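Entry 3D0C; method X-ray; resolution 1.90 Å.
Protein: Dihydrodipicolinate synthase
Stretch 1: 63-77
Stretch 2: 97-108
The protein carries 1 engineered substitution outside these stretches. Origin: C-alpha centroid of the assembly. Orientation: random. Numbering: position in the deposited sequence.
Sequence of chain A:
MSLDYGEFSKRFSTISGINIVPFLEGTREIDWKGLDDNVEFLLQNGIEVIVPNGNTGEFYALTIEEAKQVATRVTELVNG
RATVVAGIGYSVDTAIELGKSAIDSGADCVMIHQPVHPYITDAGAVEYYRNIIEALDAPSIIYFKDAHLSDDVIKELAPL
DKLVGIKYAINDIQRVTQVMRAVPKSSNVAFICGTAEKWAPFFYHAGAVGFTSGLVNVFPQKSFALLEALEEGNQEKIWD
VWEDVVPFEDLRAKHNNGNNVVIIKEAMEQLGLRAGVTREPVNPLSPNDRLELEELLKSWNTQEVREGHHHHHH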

# COMPACT_ATOMS: atom_id res chain seq x y z
N THR A 63 7.49 6.24 -11.06
CA THR A 63 7.97 7.30 -10.18
C THR A 63 6.89 8.36 -10.31
O THR A 63 6.01 8.24 -11.17
CB THR A 63 9.30 7.92 -10.67
OG1 THR A 63 9.12 8.48 -11.98
CG2 THR A 63 10.42 6.89 -10.71
N ILE A 64 6.94 9.39 -9.47
CA ILE A 64 5.96 10.47 -9.51
C ILE A 64 6.05 11.17 -10.87
O ILE A 64 5.03 11.50 -11.50
CB ILE A 64 6.22 11.49 -8.37
CG1 ILE A 64 5.91 10.84 -7.01
CG2 ILE A 64 5.40 12.75 -8.57
CD1 ILE A 64 4.47 10.36 -6.86
N GLU A 65 7.27 11.41 -11.33
CA GLU A 65 7.48 12.07 -12.61
C GLU A 65 6.86 11.26 -13.76
O GLU A 65 6.20 11.83 -14.64
CB GLU A 65 8.97 12.25 -12.85
CG GLU A 65 9.33 12.84 -14.19
CD GLU A 65 10.82 12.83 -14.42
OE1 GLU A 65 11.41 11.72 -14.40
OE2 GLU A 65 11.41 13.91 -14.62
N GLU A 66 7.08 9.95 -13.76
CA GLU A 66 6.53 9.10 -14.81
C GLU A 66 5.01 9.08 -14.74
O GLU A 66 4.34 9.05 -15.77
CB GLU A 66 7.05 7.67 -14.68
CG GLU A 66 8.55 7.52 -14.85
CD GLU A 66 8.98 6.08 -14.70
OE1 GLU A 66 8.65 5.46 -13.66
OE2 GLU A 66 9.64 5.55 -15.62
N ALA A 67 4.44 9.08 -13.54
CA ALA A 67 2.99 9.05 -13.40
C ALA A 67 2.36 10.31 -14.01
O ALA A 67 1.35 10.23 -14.70
CB ALA A 67 2.59 8.90 -11.93
N LYS A 68 2.96 11.46 -13.76
CA LYS A 68 2.43 12.69 -14.33
C LYS A 68 2.52 12.61 -15.86
O LYS A 68 1.59 13.01 -16.56
CB LYS A 68 3.21 13.90 -13.83
CG LYS A 68 3.11 14.13 -12.33
CD LYS A 68 4.01 15.27 -11.91
CE LYS A 68 3.87 15.56 -10.43
NZ LYS A 68 4.85 16.58 -9.99
N GLN A 69 3.63 12.07 -16.36
CA GLN A 69 3.82 11.95 -17.81
C GLN A 69 2.77 11.05 -18.46
O GLN A 69 2.28 11.34 -19.55
CB GLN A 69 5.22 11.42 -18.13
CG GLN A 69 6.36 12.34 -17.70
CD GLN A 69 7.71 11.87 -18.21
OE1 GLN A 69 8.10 10.71 -18.02
NE2 GLN A 69 8.44 12.77 -18.86
N VAL A 70 2.42 9.95 -17.79
CA VAL A 70 1.42 9.03 -18.32
C VAL A 70 0.05 9.71 -18.34
O VAL A 70 -0.65 9.68 -19.35
CB VAL A 70 1.32 7.74 -17.47
CG1 VAL A 70 0.18 6.86 -17.97
CG2 VAL A 70 2.64 6.98 -17.54
N ALA A 71 -0.33 10.33 -17.23
CA ALA A 71 -1.62 11.01 -17.17
C ALA A 71 -1.69 12.07 -18.27
O ALA A 71 -2.66 12.14 -19.02
CB ALA A 71 -1.81 11.65 -15.80
N THR A 72 -0.64 12.88 -18.36
CA THR A 72 -0.59 13.94 -19.35
C THR A 72 -0.73 13.36 -20.76
O THR A 72 -1.57 13.81 -21.55
CB THR A 72 0.74 14.73 -19.24
OG1 THR A 72 0.77 15.42 -17.98
CG2 THR A 72 0.87 15.74 -20.36
N ARG A 73 0.07 12.34 -21.04
CA ARG A 73 0.09 11.67 -22.34
C ARG A 73 -1.29 11.13 -22.74
O ARG A 73 -1.77 11.37 -23.85
CB ARG A 73 1.08 10.51 -22.31
CG ARG A 73 1.24 9.77 -23.63
CD ARG A 73 2.20 10.53 -24.54
NE ARG A 73 2.63 9.72 -25.68
CZ ARG A 73 3.69 10.01 -26.43
NH1 ARG A 73 4.42 11.08 -26.16
NH2 ARG A 73 4.02 9.22 -27.44
N VAL A 74 -1.91 10.38 -21.84
CA VAL A 74 -3.22 9.82 -22.12
C VAL A 74 -4.25 10.91 -22.33
O VAL A 74 -5.01 10.87 -23.30
CB VAL A 74 -3.69 8.88 -20.98
CG1 VAL A 74 -5.07 8.30 -21.32
CG2 VAL A 74 -2.69 7.76 -20.78
N THR A 75 -4.29 11.89 -21.43
CA THR A 75 -5.25 12.98 -21.53
C THR A 75 -5.18 13.68 -22.90
O THR A 75 -6.20 13.90 -23.56
CB THR A 75 -5.04 14.03 -20.41
OG1 THR A 75 -5.27 13.43 -19.13
CG2 THR A 75 -6.00 15.21 -20.58
N GLU A 76 -3.96 14.04 -23.31
CA GLU A 76 -3.77 14.72 -24.58
C GLU A 76 -4.10 13.84 -25.77
O GLU A 76 -4.70 14.30 -26.74
CB GLU A 76 -2.33 15.25 -24.66
CG GLU A 76 -1.96 16.14 -23.48
CD GLU A 76 -0.62 16.83 -23.63
OE1 GLU A 76 0.36 16.17 -24.05
OE2 GLU A 76 -0.54 18.04 -23.32
N LEU A 77 -3.72 12.56 -25.71
CA LEU A 77 -4.01 11.65 -26.81
C LEU A 77 -5.53 11.48 -26.96
O LEU A 77 -6.07 11.57 -28.07
CB LEU A 77 -3.36 10.29 -26.56
CG LEU A 77 -3.57 9.25 -27.66
CD1 LEU A 77 -3.08 9.81 -28.99
CD2 LEU A 77 -2.83 7.98 -27.31
N GLU A 97 -0.68 17.07 -5.53
CA GLU A 97 0.34 17.39 -6.53
C GLU A 97 0.03 16.63 -7.83
O GLU A 97 0.05 17.21 -8.93
CB GLU A 97 1.72 16.99 -6.01
CG GLU A 97 2.87 17.42 -6.91
CD GLU A 97 4.19 16.77 -6.54
OE1 GLU A 97 4.35 16.34 -5.38
OE2 GLU A 97 5.07 16.70 -7.42
N LEU A 98 -0.25 15.33 -7.71
CA LEU A 98 -0.58 14.51 -8.87
C LEU A 98 -1.89 14.98 -9.49
O LEU A 98 -2.02 15.03 -10.71
CB LEU A 98 -0.69 13.04 -8.47
CG LEU A 98 0.60 12.28 -8.18
CD1 LEU A 98 0.28 10.94 -7.54
CD2 LEU A 98 1.36 12.07 -9.47
N GLY A 99 -2.85 15.33 -8.64
CA GLY A 99 -4.14 15.77 -9.13
C GLY A 99 -4.06 17.06 -9.92
O GLY A 99 -4.56 17.14 -11.05
N LYS A 100 -3.43 18.08 -9.35
CA LYS A 100 -3.31 19.36 -10.03
C LYS A 100 -2.63 19.17 -11.38
O LYS A 100 -3.03 19.78 -12.37
CB LYS A 100 -2.51 20.35 -9.19
CG LYS A 100 -3.30 20.97 -8.03
CD LYS A 100 -2.39 21.89 -7.22
CE LYS A 100 -3.14 22.61 -6.11
NZ LYS A 100 -4.05 23.67 -6.63
N SER A 101 -1.61 18.32 -11.41
CA SER A 101 -0.88 18.07 -12.65
C SER A 101 -1.75 17.46 -13.75
O SER A 101 -1.73 17.93 -14.89
CB SER A 101 0.32 17.16 -12.39
OG SER A 101 0.94 16.79 -13.61
N ALA A 102 -2.51 16.42 -13.41
CA ALA A 102 -3.37 15.77 -14.40
C ALA A 102 -4.47 16.71 -14.89
O ALA A 102 -4.74 16.76 -16.09
CB ALA A 102 -3.98 14.49 -13.81
N ILE A 103 -5.09 17.44 -13.97
CA ILE A 103 -6.15 18.37 -14.31
C ILE A 103 -5.63 19.50 -15.21
O ILE A 103 -6.28 19.86 -16.19
CB ILE A 103 -6.79 18.98 -13.04
CG1 ILE A 103 -7.48 17.87 -12.25
CG2 ILE A 103 -7.80 20.07 -13.41
CD1 ILE A 103 -8.00 18.33 -10.89
N ASP A 104 -4.46 20.03 -14.87
CA ASP A 104 -3.86 21.11 -15.65
C ASP A 104 -3.61 20.59 -17.07
O ASP A 104 -3.61 21.37 -18.03
CB ASP A 104 -2.54 21.57 -15.02
CG ASP A 104 -1.97 22.80 -15.72
OD1 ASP A 104 -2.59 23.88 -15.65
OD2 ASP A 104 -0.89 22.69 -16.36
N SER A 105 -3.39 19.28 -17.19
CA SER A 105 -3.16 18.67 -18.49
C SER A 105 -4.47 18.44 -19.24
O SER A 105 -4.48 18.10 -20.42
CB SER A 105 -2.43 17.33 -18.33
OG SER A 105 -1.12 17.54 -17.83
N GLY A 106 -5.59 18.61 -18.54
CA GLY A 106 -6.88 18.44 -19.17
C GLY A 106 -7.74 17.29 -18.68
O GLY A 106 -8.84 17.10 -19.20
N ALA A 107 -7.27 16.52 -17.70
CA ALA A 107 -8.06 15.40 -17.19
C ALA A 107 -9.39 15.92 -16.67
O ALA A 107 -9.46 17.01 -16.10
CB ALA A 107 -7.31 14.67 -16.07
N ASP A 108 -10.45 15.14 -16.86
CA ASP A 108 -11.78 15.53 -16.45
C ASP A 108 -12.12 15.27 -15.00
O ASP A 108 -12.95 15.95 -14.41
CB ASP A 108 -12.81 14.80 -17.31
CG ASP A 108 -12.56 14.98 -18.78
OD1 ASP A 108 -12.79 16.11 -19.28
OD2 ASP A 108 -12.13 14.01 -19.43
O HOH W 1 -0.28 14.78 -14.80

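Residues 64-77 form a helix whose axis runs nearly parallel to that of helix 97-104: the N-to-C directions differ by 25° and the axes approach to 8.9 Å. The CA-CA distances tighten along the pair, from 6.5 Å between Lys68 CA and Leu98 CA to 5.8 Å between Ala71 CA and Ala102 CA and 5.5 Å between Thr72 CA and Ser105 CA. Thr63 caps the first helix, its OG1 accepting from Glu66 N at 3.1 Å, while Thr63 N donates back to Glu66 OE1 at 3.0 Å. The second chain segment turns out of its helix through a Schellman motif: Gly106 has phi 114°, Gly106 N donates to Ile103 O (2.7 Å) and Ala107 N to Ala102 O (3.0 Å).

The contact buries 534 Å² summed over both sides. At its N-terminal end, Leu98 CD2 lies 4.2 Å from Ile64 CG2, 4.2 Å from Ala67 CB and 3.9 Å from Lys68 CG. The CA-to-CB bond of Leu98 points sideways, but its m,t rotamer brings the end of the side chain nearer the first helix. Lys68 likewise starts sideways; with chi1 m and the remaining angles t, its extended chain covers apolar surface with its methylenes and carries NZ to Glu97 OE2, a salt bridge of 2.6 Å. Long side chains thus span the wider part of the gap.

Where the backbones draw closer, the residues are small. Ala71 CB meets Ala102 CB at 4.1 Å, a buried methyl-to-methyl contact that suits the short CA-CA distance. Beside it, Ser101 OG packs 3.7 Å from Lys68 CG and hydrogen-bonds a water at 2.6 Å; that water donates to Lys68 O at 3.1 Å, linking a side chain of one helix to the backbone of the other.

Farther along, Ser105 OG donates to Thr72 OG1 across 2.8 Å. Both side chains adopt chi1 m, and their short hydroxyls fit the 5.5 Å separation of their CA atoms. Thr75, buried and pointing toward the second stretch, donates from OG1 to Ala71 O at 2.9 Å; the same OG1 lies 3.9 Å from Ala107 CB, and CG2 packs 3.3 Å from both Ser105 O and Gly106 C and 3.4 Å from Ala107 N. Glycine suits position 106 on two counts. An ideal CB there would sit 3.1 Å from Thr75 CG2, a tight approach, and at these backbone angles would be jammed against the carbonyl O of Ser105.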